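Long-range contact in protein CbbY (Rhodobacter sphaeroides, PDB 4UAS), which hydrolyses xylulose 1,5-bisphosphate, a potent inhibitor of Rubisco, to xylulose 5-phosphate and phosphate in a magnesium-dependent reaction: residues L31-E41 and F58-L69. Numbering follows the deposited sequence. Where two conformers were deposited one is given.
Sequences LGVDWFWDREE and FLRHQKGDPAPL
Two aspartates meet with carboxylates stacked, their planes 25° apart, and Asp-34 OD1 only 3.3 Å from Asp-65 OD2. The pair joins two loops at the far end of the helical cap that this HAD phosphatase sets beside its Rossmann-like core. Each carboxylate takes the other residue's backbone N-H: Asp-65 N gives an almost straight bond to the syn side of Asp-34 OD1 (2.9 Å), and Asp-34 N reaches Asp-65 OD2 from above its plane. With chi1 at 68°, CG of Asp-34 sits between its own N and carbonyl carbon, which turns OD1 toward the N-H of Asp-65. A water donates to Asp-34 OD2 and Asp-65 OD1, and these bonds probably offset the like charges.

Next along the chain, Trp-35 slots its indole against the second loop, with the backbone of Asp-65 to Ala-67 along one edge. Phe-58 CE2 lies over one face, Leu-59 CD2 touches Trp-35 CZ2 (3.5 Å) from the same side, and Val-33 CG2 lies over the rim of the other. Phe-58 is the middle of an aromatic cluster, in T-shaped (edge-to-face) pairs with both tryptophans: its edge points at the face of Trp-35 (planes at 73°), while NE1 of Trp-37 stands 3.3 Å above the centre of the Phe-58 ring. Phe-28 of helix 17-31 meets both tryptophans edge-to-face, and the side chain of Trp-37 lies about 4 Å from that of substrate-binding Arg-54. Farther out, Val-33 CG1 packs on Pro-68 CD at 3.6 Å. A leucine in place of Trp-35 would probably leave the edge of Phe-58 without the aromatic face it points at and the carbonyl of Asp-65 with one donor fewer. That oxygen now accepts from opposite faces of its plane, from Gln-62 NE2 at 2.9 Å and from Trp-35 NE1 at 2.8 Å, the latter bond lying in the indole plane.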
# COMPACT_ATOMS: atom_id res chain seq x y z
N LEU A 31 4.97 -24.61 4.08
CA LEU A 31 6.32 -24.73 4.56
C LEU A 31 6.51 -25.70 5.74
O LEU A 31 7.63 -26.04 6.09
CB LEU A 31 6.89 -23.37 4.86
CG LEU A 31 7.11 -22.48 3.66
CD1 LEU A 31 7.64 -21.11 4.06
CD2 LEU A 31 8.11 -23.11 2.67
N GLY A 32 5.39 -26.16 6.27
CA GLY A 32 5.43 -27.10 7.38
C GLY A 32 5.71 -26.53 8.72
O GLY A 32 6.05 -27.29 9.64
N VAL A 33 5.59 -25.23 8.88
CA VAL A 33 5.80 -24.58 10.16
C VAL A 33 4.47 -24.40 10.86
O VAL A 33 3.41 -24.40 10.21
CB VAL A 33 6.58 -23.24 10.10
CG1 VAL A 33 8.01 -23.48 9.68
CG2 VAL A 33 5.88 -22.23 9.20
N ASP A 34 4.49 -24.22 12.17
CA ASP A 34 3.32 -24.05 12.99
C ASP A 34 2.82 -22.62 13.10
O ASP A 34 1.76 -22.36 13.72
CB ASP A 34 3.52 -24.67 14.39
CG ASP A 34 4.52 -23.99 15.24
OD1 ASP A 34 5.37 -23.27 14.73
OD2 ASP A 34 4.46 -24.16 16.49
N TRP A 35 3.45 -21.70 12.43
CA TRP A 35 3.10 -20.28 12.54
C TRP A 35 1.73 -20.02 11.94
O TRP A 35 1.36 -20.57 10.91
CB TRP A 35 4.12 -19.39 11.78
CG TRP A 35 5.55 -19.72 12.01
CD1 TRP A 35 6.14 -20.31 13.09
CD2 TRP A 35 6.60 -19.37 11.13
NE1 TRP A 35 7.48 -20.42 12.89
CE2 TRP A 35 7.80 -19.83 11.69
CE3 TRP A 35 6.63 -18.72 9.89
CZ2 TRP A 35 9.03 -19.66 11.06
CZ3 TRP A 35 7.87 -18.58 9.23
CH2 TRP A 35 9.06 -19.01 9.83
N PHE A 36 0.96 -19.14 12.61
CA PHE A 36 -0.37 -18.79 12.11
C PHE A 36 -0.70 -17.41 12.69
O PHE A 36 -0.60 -17.21 13.90
CB PHE A 36 -1.43 -19.82 12.55
CG PHE A 36 -2.76 -19.46 12.07
CD1 PHE A 36 -3.13 -19.77 10.72
CD2 PHE A 36 -3.64 -18.76 12.79
CE1 PHE A 36 -4.36 -19.43 10.20
CE2 PHE A 36 -4.85 -18.39 12.29
CZ PHE A 36 -5.25 -18.71 10.99
N TRP A 37 -1.02 -16.47 11.82
CA TRP A 37 -1.35 -15.13 12.20
C TRP A 37 -2.85 -14.85 12.15
O TRP A 37 -3.46 -14.81 11.09
CB TRP A 37 -0.63 -14.13 11.28
CG TRP A 37 0.87 -14.17 11.38
CD1 TRP A 37 1.61 -14.76 12.29
CD2 TRP A 37 1.78 -13.50 10.47
NE1 TRP A 37 2.95 -14.57 12.05
CE2 TRP A 37 3.08 -13.77 10.94
CE3 TRP A 37 1.64 -12.70 9.33
CZ2 TRP A 37 4.21 -13.26 10.32
CZ3 TRP A 37 2.78 -12.23 8.73
CH2 TRP A 37 4.05 -12.48 9.20
N ASP A 38 -3.45 -14.77 13.34
CA ASP A 38 -4.85 -14.38 13.45
C ASP A 38 -4.99 -12.88 13.26
O ASP A 38 -4.00 -12.15 13.21
CB ASP A 38 -5.55 -14.95 14.70
CG ASP A 38 -4.99 -14.51 15.99
OD1 ASP A 38 -4.45 -13.38 16.13
OD2 ASP A 38 -5.15 -15.34 17.00
N ARG A 39 -6.22 -12.39 13.16
CA ARG A 39 -6.42 -10.96 12.97
C ARG A 39 -5.85 -10.07 14.05
O ARG A 39 -5.32 -9.00 13.80
CB ARG A 39 -7.89 -10.61 12.80
CG ARG A 39 -8.47 -10.96 11.50
CD ARG A 39 -9.91 -10.58 11.44
NE ARG A 39 -10.48 -10.68 10.13
CZ ARG A 39 -11.72 -10.34 9.85
NH1 ARG A 39 -12.57 -9.89 10.76
NH2 ARG A 39 -12.18 -10.46 8.63
N GLU A 40 -5.97 -10.54 15.30
CA GLU A 40 -5.46 -9.76 16.41
C GLU A 40 -3.94 -9.57 16.27
O GLU A 40 -3.41 -8.46 16.43
CB GLU A 40 -5.82 -10.46 17.74
CG GLU A 40 -5.24 -9.78 18.95
CD GLU A 40 -5.73 -10.34 20.29
OE1 GLU A 40 -6.69 -11.06 20.36
OE2 GLU A 40 -5.25 -9.88 21.31
N GLU A 41 -3.23 -10.67 16.00
CA GLU A 41 -1.78 -10.56 15.87
C GLU A 41 -1.43 -9.78 14.58
O GLU A 41 -0.48 -8.99 14.57
CB GLU A 41 -1.13 -11.91 15.92
CG GLU A 41 0.36 -11.88 15.69
CD GLU A 41 1.08 -13.10 16.15
OE1 GLU A 41 0.47 -14.14 16.24
OE2 GLU A 41 2.26 -13.01 16.44
N PHE A 58 8.26 -10.78 13.54
CA PHE A 58 7.58 -11.94 14.13
C PHE A 58 8.62 -12.94 14.63
O PHE A 58 8.49 -13.46 15.75
CB PHE A 58 6.69 -12.55 13.10
CG PHE A 58 6.18 -13.92 13.46
CD1 PHE A 58 5.25 -14.12 14.43
CD2 PHE A 58 6.66 -15.01 12.76
CE1 PHE A 58 4.83 -15.37 14.74
CE2 PHE A 58 6.23 -16.32 13.02
CZ PHE A 58 5.30 -16.46 14.05
N LEU A 59 9.65 -13.23 13.84
CA LEU A 59 10.66 -14.22 14.21
C LEU A 59 11.51 -13.83 15.40
O LEU A 59 12.08 -14.69 16.07
CB LEU A 59 11.52 -14.64 13.02
CG LEU A 59 10.82 -15.35 11.93
CD1 LEU A 59 11.73 -15.58 10.71
CD2 LEU A 59 10.22 -16.65 12.40
N ARG A 60 11.58 -12.55 15.71
CA ARG A 60 12.39 -12.10 16.85
C ARG A 60 11.87 -12.55 18.17
O ARG A 60 12.65 -12.71 19.10
CB ARG A 60 12.60 -10.61 16.87
CG ARG A 60 13.65 -10.16 15.85
CD ARG A 60 14.13 -8.71 16.03
NE ARG A 60 13.04 -7.73 15.87
CZ ARG A 60 12.66 -7.10 14.74
NH1 ARG A 60 13.18 -7.41 13.54
NH2 ARG A 60 11.64 -6.25 14.82
N HIS A 61 10.56 -12.75 18.28
CA HIS A 61 9.90 -13.02 19.56
C HIS A 61 9.11 -14.32 19.61
O HIS A 61 8.88 -14.84 20.69
CB HIS A 61 8.96 -11.86 19.93
CG HIS A 61 9.62 -10.51 19.90
ND1 HIS A 61 10.65 -10.21 20.77
CD2 HIS A 61 9.44 -9.40 19.13
CE1 HIS A 61 11.09 -8.99 20.53
NE2 HIS A 61 10.37 -8.48 19.54
N GLN A 62 8.72 -14.90 18.49
CA GLN A 62 7.85 -16.03 18.51
C GLN A 62 8.54 -17.29 19.06
O GLN A 62 9.69 -17.49 18.86
CB GLN A 62 7.29 -16.29 17.14
CG GLN A 62 8.25 -16.77 16.07
CD GLN A 62 8.32 -18.29 15.90
OE1 GLN A 62 7.31 -18.99 16.12
NE2 GLN A 62 9.47 -18.78 15.49
N LYS A 63 7.75 -18.19 19.64
CA LYS A 63 8.25 -19.39 20.33
C LYS A 63 7.88 -20.69 19.65
O LYS A 63 8.04 -21.77 20.22
CB LYS A 63 7.73 -19.34 21.78
CG LYS A 63 8.20 -18.14 22.58
CD LYS A 63 9.73 -18.08 22.67
CE LYS A 63 10.33 -16.68 22.76
NZ LYS A 63 9.57 -15.83 23.71
N GLY A 64 7.42 -20.63 18.42
CA GLY A 64 7.12 -21.79 17.63
C GLY A 64 8.34 -22.24 16.81
O GLY A 64 9.47 -22.03 17.25
N ASP A 65 8.10 -22.87 15.67
CA ASP A 65 9.15 -23.48 14.93
C ASP A 65 10.19 -22.46 14.48
O ASP A 65 9.83 -21.33 14.15
CB ASP A 65 8.60 -24.18 13.67
CG ASP A 65 7.71 -25.34 13.94
OD1 ASP A 65 7.90 -26.03 14.99
OD2 ASP A 65 6.91 -25.68 13.01
N PRO A 66 11.46 -22.86 14.42
CA PRO A 66 12.46 -21.95 13.80
C PRO A 66 12.21 -21.83 12.31
O PRO A 66 11.64 -22.71 11.69
CB PRO A 66 13.78 -22.65 14.10
CG PRO A 66 13.44 -24.04 14.23
CD PRO A 66 12.06 -24.14 14.81
N ALA A 67 12.64 -20.73 11.72
CA ALA A 67 12.48 -20.59 10.27
C ALA A 67 13.24 -21.69 9.52
O ALA A 67 14.42 -21.88 9.77
CB ALA A 67 13.02 -19.25 9.83
N PRO A 68 12.58 -22.37 8.59
CA PRO A 68 13.28 -23.45 7.86
C PRO A 68 13.90 -23.00 6.52
O PRO A 68 14.64 -23.75 5.94
CB PRO A 68 12.13 -24.42 7.56
CG PRO A 68 10.99 -23.53 7.25
CD PRO A 68 11.13 -22.39 8.27
N LEU A 69 13.73 -21.73 6.14
CA LEU A 69 14.29 -21.13 4.96
C LEU A 69 14.69 -19.70 5.33
O LEU A 69 14.14 -19.10 6.27
CB LEU A 69 13.21 -20.99 3.84
CG LEU A 69 12.57 -22.15 3.23
CD1 LEU A 69 11.68 -21.71 2.11
CD2 LEU A 69 13.61 -23.07 2.68
O HOH W 1 6.85 -25.37 17.51